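Local structure of hypothetical protein (2ETS) at residues 46-51 with 90-94; 72-78 with 112-117. The protein is of unknown function; it belongs to the DUF1798 family of bacterial domains and adopts a four-helical bundle fold. The contacts are given in a common frame with arbitrary orientation. Numbering follows the deposited sequence.

Both interactions use helix 76-92 of the four-helix bundle, one near each end. Interaction 1 joins its C-terminal end to helix 43-63. Interaction 2 joins its N-terminal end, and the loop before it, to helix 100-120. The centres are 24 Å apart, on opposite sides of the chain's centre, and the two do not touch. They bury similar areas, 318 and 327 Å², and both are partly buried. Interaction 1 has no exposed residue among those that touch. It rests on aromatic and apolar packing, with no direct hydrogen bond across it. Interaction 2 has three exposed residues among those touching. It is more polar, with a salt bridge and three bridging waters beside a small apolar patch.

Interaction 1 (46-51 with 90-94); sequences TVKPYT and SVECH
This is helix-helix packing in a four-helix bundle. Segment 46-51 belongs to helix 43-63. It is kinked at Pro49, whose nitrogen makes no bond to the preceding turn. Residues 90-92 are helical, and Cys93 and His94 follow as loop or turn. The closest CA atoms are those of Thr51 and Ser90, at 5.7 Å.

His94 has the most covered surface. Its chi1 is m, and its ring edge points toward the face of Tyr50 in an offset edge-to-face pair. The centroids are 5.2 Å apart and the planes lie at 76°. Tyr50 CD2 is 3.3 Å from His94 NE2. Val47 CA lies over one face of the His94 ring, and Val47 CG2 is 3.6 Å from His94 CB. His94 ND1 is hydrogen-bonded to His41, which ties this end of the helix to the loop before helix 43-63.

Tyr50 has chi1 t. Its ring edge meets Ser90 O, 3.6 Å from CD2, and its hydroxyl bonds to Glu23 of helix 12-37. Three helices meet here.

One water donates to Ser90 OG at 2.7 Å and weakly to Thr51 O at 3.3 Å. Ser90 OG also hydrogen-bonds to Glu87 O. Thr51 CG2 lies 3.5 Å from Val91 CG2.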
loop_
_atom_site.group_PDB
_atom_site.type_symbol
_atom_site.label_atom_id
_atom_site.label_comp_id
_atom_site.label_asym_id
_atom_site.label_seq_id
_atom_site.Cartn_x
_atom_site.Cartn_y
_atom_site.Cartn_z
ATOM N N THR A 46 -7.255 -15.715 -4.620
ATOM C CA THR A 46 -6.058 -14.956 -4.242
ATOM C C THR A 46 -6.254 -13.429 -4.258
ATOM O O THR A 46 -5.979 -12.767 -3.273
ATOM C CB THR A 46 -4.861 -15.275 -5.174
ATOM O OG1 THR A 46 -4.669 -16.697 -5.285
ATOM C CG2 THR A 46 -3.566 -14.595 -4.653
ATOM N N VAL A 47 -6.701 -12.873 -5.375
ATOM C CA VAL A 47 -6.772 -11.409 -5.525
ATOM C C VAL A 47 -7.838 -10.752 -4.638
ATOM O O VAL A 47 -7.545 -9.775 -3.949
ATOM C CB VAL A 47 -7.004 -10.976 -6.996
ATOM C CG1 VAL A 47 -6.949 -9.454 -7.119
ATOM C CG2 VAL A 47 -5.960 -11.624 -7.896
ATOM N N LYS A 48 -9.056 -11.261 -4.687
ATOM C CA LYS A 48 -10.145 -10.698 -3.904
ATOM C C LYS A 48 -9.830 -10.719 -2.397
ATOM O O LYS A 48 -9.854 -9.669 -1.748
ATOM C CB LYS A 48 -11.475 -11.427 -4.199
ATOM C CG LYS A 48 -12.723 -10.675 -3.737
ATOM C CD LYS A 48 -14.005 -11.466 -4.033
ATOM C CE LYS A 48 -15.266 -10.838 -3.343
ATOM N NZ LYS A 48 -15.765 -11.613 -2.134
ATOM N N PRO A 49 -9.492 -11.897 -1.844
ATOM C CA PRO A 49 -9.162 -11.910 -0.425
ATOM C C PRO A 49 -8.008 -10.985 -0.032
ATOM O O PRO A 49 -8.047 -10.349 1.019
ATOM C CB PRO A 49 -8.775 -13.380 -0.164
ATOM C CG PRO A 49 -9.347 -14.155 -1.285
ATOM C CD PRO A 49 -9.322 -13.227 -2.460
ATOM N N TYR A 50 -7.006 -10.881 -0.891
ATOM C CA TYR A 50 -5.858 -10.060 -0.602
ATOM C C TYR A 50 -6.204 -8.577 -0.567
ATOM O O TYR A 50 -5.847 -7.854 0.374
ATOM C CB TYR A 50 -4.754 -10.284 -1.635
ATOM C CG TYR A 50 -3.531 -9.495 -1.283
ATOM C CD1 TYR A 50 -2.723 -9.874 -0.197
ATOM C CD2 TYR A 50 -3.218 -8.332 -1.965
ATOM C CE1 TYR A 50 -1.585 -9.134 0.138
ATOM C CE2 TYR A 50 -2.114 -7.565 -1.617
ATOM C CZ TYR A 50 -1.287 -7.993 -0.585
ATOM O OH TYR A 50 -0.203 -7.240 -0.240
ATOM N N THR A 51 -6.895 -8.130 -1.606
ATOM C CA THR A 51 -7.308 -6.709 -1.718
ATOM C C THR A 51 -8.294 -6.343 -0.621
ATOM O O THR A 51 -8.246 -5.256 -0.086
ATOM C CB THR A 51 -7.957 -6.412 -3.061
ATOM O OG1 THR A 51 -9.108 -7.254 -3.214
ATOM C CG2 THR A 51 -6.969 -6.629 -4.187
ATOM N N SER A 90 -2.159 -3.239 -4.760
ATOM C CA SER A 90 -2.642 -4.455 -4.136
ATOM C C SER A 90 -3.344 -5.346 -5.177
ATOM O O SER A 90 -3.332 -6.545 -5.042
ATOM C CB SER A 90 -3.596 -4.149 -3.008
ATOM O OG SER A 90 -4.864 -3.750 -3.502
ATOM N N VAL A 91 -3.873 -4.734 -6.242
ATOM C CA VAL A 91 -4.467 -5.450 -7.374
ATOM C C VAL A 91 -3.447 -5.763 -8.481
ATOM O O VAL A 91 -3.355 -6.916 -8.981
ATOM C CB VAL A 91 -5.607 -4.615 -8.003
ATOM C CG1 VAL A 91 -5.971 -5.186 -9.357
ATOM C CG2 VAL A 91 -6.791 -4.636 -7.106
ATOM N N GLU A 92 -2.643 -4.762 -8.825
ATOM C CA GLU A 92 -1.773 -4.875 -9.994
ATOM C C GLU A 92 -0.682 -5.928 -9.821
ATOM O O GLU A 92 -0.166 -6.484 -10.815
ATOM C CB GLU A 92 -1.183 -3.518 -10.352
ATOM C CG GLU A 92 -2.226 -2.572 -10.866
ATOM C CD GLU A 92 -1.703 -1.154 -11.052
ATOM O OE1 GLU A 92 -0.487 -0.909 -10.923
ATOM O OE2 GLU A 92 -2.541 -0.296 -11.349
ATOM N N CYS A 93 -0.373 -6.250 -8.570
ATOM C CA CYS A 93 0.750 -7.116 -8.288
ATOM C C CYS A 93 0.420 -8.582 -8.604
ATOM O O CYS A 93 1.299 -9.469 -8.537
ATOM C CB CYS A 93 1.209 -6.924 -6.842
ATOM S SG CYS A 93 0.038 -7.618 -5.615
ATOM N N HIS A 94 -0.840 -8.816 -8.971
ATOM C CA HIS A 94 -1.335 -10.153 -9.243
ATOM C C HIS A 94 -1.493 -10.409 -10.736
ATOM O O HIS A 94 -1.956 -11.475 -11.128
ATOM C CB HIS A 94 -2.684 -10.358 -8.532
ATOM C CG HIS A 94 -2.599 -10.261 -7.044
ATOM N ND1 HIS A 94 -1.960 -11.215 -6.258
ATOM C CD2 HIS A 94 -3.092 -9.333 -6.191
ATOM C CE1 HIS A 94 -2.051 -10.852 -4.989
ATOM N NE2 HIS A 94 -2.733 -9.716 -4.922
HETATM O O HOH W 1 -6.980 -2.908 -2.065
#

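Interaction 2 (72-78 with 112-117); sequences PYMNSRK and YDLQNI
In this four-helix bundle, the loop entering helix 76-92 packs on helix 100-120. Segment 112-117 is helical throughout. Residues 72-75 are loop, and the helix starts at Ser76. The nearest CA pairs are Tyr73-Asn116 at 6.7 Å and Met74-Ile117 at 7.6 Å.

One water donates to Pro72 O (2.7 Å) and Asn116 O (2.6 Å). Tyr73 has a positive phi (75/1), turning the chain. Its chi1 is m; its CG lies 3.6 Å from Asn116 ND2 and its CE1 3.8 Å from Tyr112 OH. Met74, a selenomethionine, returns to an extended backbone, and its CA-to-CB bond points toward helix 100-120. Its CG is 3.9 Å from Ile117 CG1, and its CE is 3.8 Å from Asp113 CG. Ile117 also touches Val17 and Leu82 in the bundle interior.

Asn75 is the N-cap: its OD1 accepts from Lys78 N at 2.8 Å. Lys78 reaches across with chi angles m, m, m, t. Its NZ forms a salt bridge with Asp113 OD1 at 3.0 Å and a weak bond to OD2 at 3.4 Å. A second water bridges Asp113 OD1 (2.7 Å) and Asn116 ND2 (2.8 Å). A third joins Lys78 O (2.9 Å), Lys78 NZ (3.2 Å) and Asp113 OD2 (2.7 Å).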
loop_
_atom_site.group_PDB
_atom_site.type_symbol
_atom_site.label_atom_id
_atom_site.label_comp_id
_atom_site.label_asym_id
_atom_site.label_seq_id
_atom_site.Cartn_x
_atom_site.Cartn_y
_atom_site.Cartn_z
ATOM N N PRO A 72 4.725 16.226 8.751
ATOM C CA PRO A 72 5.532 16.775 7.678
ATOM C C PRO A 72 5.447 15.943 6.404
ATOM O O PRO A 72 5.331 14.722 6.477
ATOM C CB PRO A 72 6.948 16.771 8.243
ATOM C CG PRO A 72 6.730 16.954 9.777
ATOM C CD PRO A 72 5.482 16.124 10.025
ATOM N N TYR A 73 5.454 16.629 5.255
ATOM C CA TYR A 73 5.368 15.987 3.914
ATOM C C TYR A 73 3.974 15.490 3.540
ATOM O O TYR A 73 3.811 14.907 2.480
ATOM C CB TYR A 73 6.358 14.808 3.769
ATOM C CG TYR A 73 7.820 15.193 3.780
ATOM C CD1 TYR A 73 8.400 15.795 2.664
ATOM C CD2 TYR A 73 8.618 14.952 4.877
ATOM C CE1 TYR A 73 9.741 16.160 2.669
ATOM C CE2 TYR A 73 9.957 15.313 4.880
ATOM C CZ TYR A 73 10.496 15.911 3.761
ATOM O OH TYR A 73 11.807 16.288 3.727
HETATM N N MSE A 74 2.972 15.687 4.396
HETATM C CA MSE A 74 1.641 15.153 4.127
HETATM C C MSE A 74 0.626 16.267 4.026
HETATM O O MSE A 74 0.814 17.327 4.565
HETATM C CB MSE A 74 1.218 14.168 5.215
HETATM C CG MSE A 74 1.570 12.733 4.925
HETATM SE SE MSE A 74 0.615 11.998 3.391
HETATM C CE MSE A 74 2.128 11.433 2.426
ATOM N N ASN A 75 -0.444 16.013 3.292
ATOM C CA ASN A 75 -1.589 16.900 3.229
ATOM C C ASN A 75 -2.772 16.043 2.791
ATOM O O ASN A 75 -2.593 14.864 2.553
ATOM C CB ASN A 75 -1.334 18.084 2.289
ATOM C CG ASN A 75 -1.139 17.677 0.849
ATOM O OD1 ASN A 75 -1.858 16.829 0.325
ATOM N ND2 ASN A 75 -0.180 18.308 0.184
ATOM N N SER A 76 -3.962 16.628 2.689
ATOM C CA SER A 76 -5.198 15.871 2.419
ATOM C C SER A 76 -5.160 15.163 1.060
ATOM O O SER A 76 -5.467 13.964 0.974
ATOM C CB SER A 76 -6.422 16.817 2.489
ATOM O OG SER A 76 -7.599 16.121 2.112
ATOM N N ARG A 77 -4.763 15.905 0.014
ATOM C CA ARG A 77 -4.613 15.345 -1.333
ATOM C C ARG A 77 -3.608 14.176 -1.382
ATOM O O ARG A 77 -3.931 13.108 -1.880
ATOM C CB ARG A 77 -4.178 16.408 -2.324
ATOM C CG ARG A 77 -4.424 15.974 -3.786
ATOM C CD ARG A 77 -4.107 17.087 -4.770
ATOM N NE ARG A 77 -2.676 17.208 -4.794
ATOM C CZ ARG A 77 -1.857 16.582 -5.631
ATOM N NH1 ARG A 77 -2.288 15.824 -6.638
ATOM N NH2 ARG A 77 -0.564 16.755 -5.467
ATOM N N LYS A 78 -2.407 14.388 -0.847
ATOM C CA LYS A 78 -1.355 13.374 -0.817
ATOM C C LYS A 78 -1.810 12.124 -0.057
ATOM O O LYS A 78 -1.492 11.017 -0.440
ATOM C CB LYS A 78 -0.075 13.938 -0.170
ATOM C CG LYS A 78 0.772 14.897 -1.056
ATOM C CD LYS A 78 1.721 14.167 -2.038
ATOM C CE LYS A 78 2.872 13.411 -1.269
ATOM N NZ LYS A 78 3.565 12.376 -2.117
ATOM N N TYR A 112 8.065 5.679 -0.256
ATOM C CA TYR A 112 8.577 6.980 0.144
ATOM C C TYR A 112 7.599 7.714 1.104
ATOM O O TYR A 112 7.967 8.143 2.198
ATOM C CB TYR A 112 8.962 7.828 -1.078
ATOM C CG TYR A 112 9.315 9.222 -0.706
ATOM C CD1 TYR A 112 8.323 10.192 -0.567
ATOM C CD2 TYR A 112 10.635 9.582 -0.455
ATOM C CE1 TYR A 112 8.639 11.489 -0.184
ATOM C CE2 TYR A 112 10.960 10.890 -0.077
ATOM C CZ TYR A 112 9.960 11.823 0.064
ATOM O OH TYR A 112 10.261 13.104 0.462
ATOM N N ASP A 113 6.347 7.811 0.711
ATOM C CA ASP A 113 5.328 8.393 1.578
ATOM C C ASP A 113 5.179 7.697 2.930
ATOM O O ASP A 113 5.034 8.333 3.977
ATOM C CB ASP A 113 3.999 8.329 0.866
ATOM C CG ASP A 113 3.889 9.347 -0.269
ATOM O OD1 ASP A 113 4.712 10.302 -0.325
ATOM O OD2 ASP A 113 2.954 9.184 -1.087
ATOM N N LEU A 114 5.145 6.373 2.885
ATOM C CA LEU A 114 5.002 5.570 4.094
ATOM C C LEU A 114 6.120 5.828 5.100
ATOM O O LEU A 114 5.875 5.899 6.304
ATOM C CB LEU A 114 4.955 4.085 3.726
ATOM C CG LEU A 114 3.637 3.629 3.083
ATOM C CD1 LEU A 114 3.745 2.177 2.715
ATOM C CD2 LEU A 114 2.434 3.830 4.012
ATOM N N GLN A 115 7.345 5.979 4.606
ATOM C CA GLN A 115 8.460 6.290 5.489
ATOM C C GLN A 115 8.302 7.644 6.162
ATOM O O GLN A 115 8.653 7.789 7.338
ATOM C CB GLN A 115 9.789 6.269 4.733
ATOM C CG GLN A 115 10.330 4.915 4.465
ATOM C CD GLN A 115 10.631 4.134 5.760
ATOM O OE1 GLN A 115 10.336 2.941 5.837
ATOM N NE2 GLN A 115 11.167 4.820 6.784
ATOM N N ASN A 116 7.818 8.639 5.417
ATOM C CA ASN A 116 7.644 9.974 5.947
ATOM C C ASN A 116 6.580 9.975 7.027
ATOM O O ASN A 116 6.656 10.727 8.013
ATOM C CB ASN A 116 7.246 10.960 4.837
ATOM C CG ASN A 116 8.418 11.359 3.950
ATOM O OD1 ASN A 116 9.581 11.286 4.351
ATOM N ND2 ASN A 116 8.112 11.794 2.748
ATOM N N ILE A 117 5.569 9.147 6.814
ATOM C CA ILE A 117 4.473 9.049 7.745
ATOM C C ILE A 117 5.012 8.380 8.981
ATOM O O ILE A 117 4.840 8.899 10.085
ATOM C CB ILE A 117 3.277 8.262 7.157
ATOM C CG1 ILE A 117 2.605 9.098 6.073
ATOM C CG2 ILE A 117 2.277 7.910 8.238
ATOM C CD1 ILE A 117 1.508 8.355 5.295
HETATM O O HOH W 2 6.362 13.222 8.511
HETATM O O HOH W 3 5.543 11.992 1.640
HETATM O O HOH W 4 0.921 10.632 -2.016
#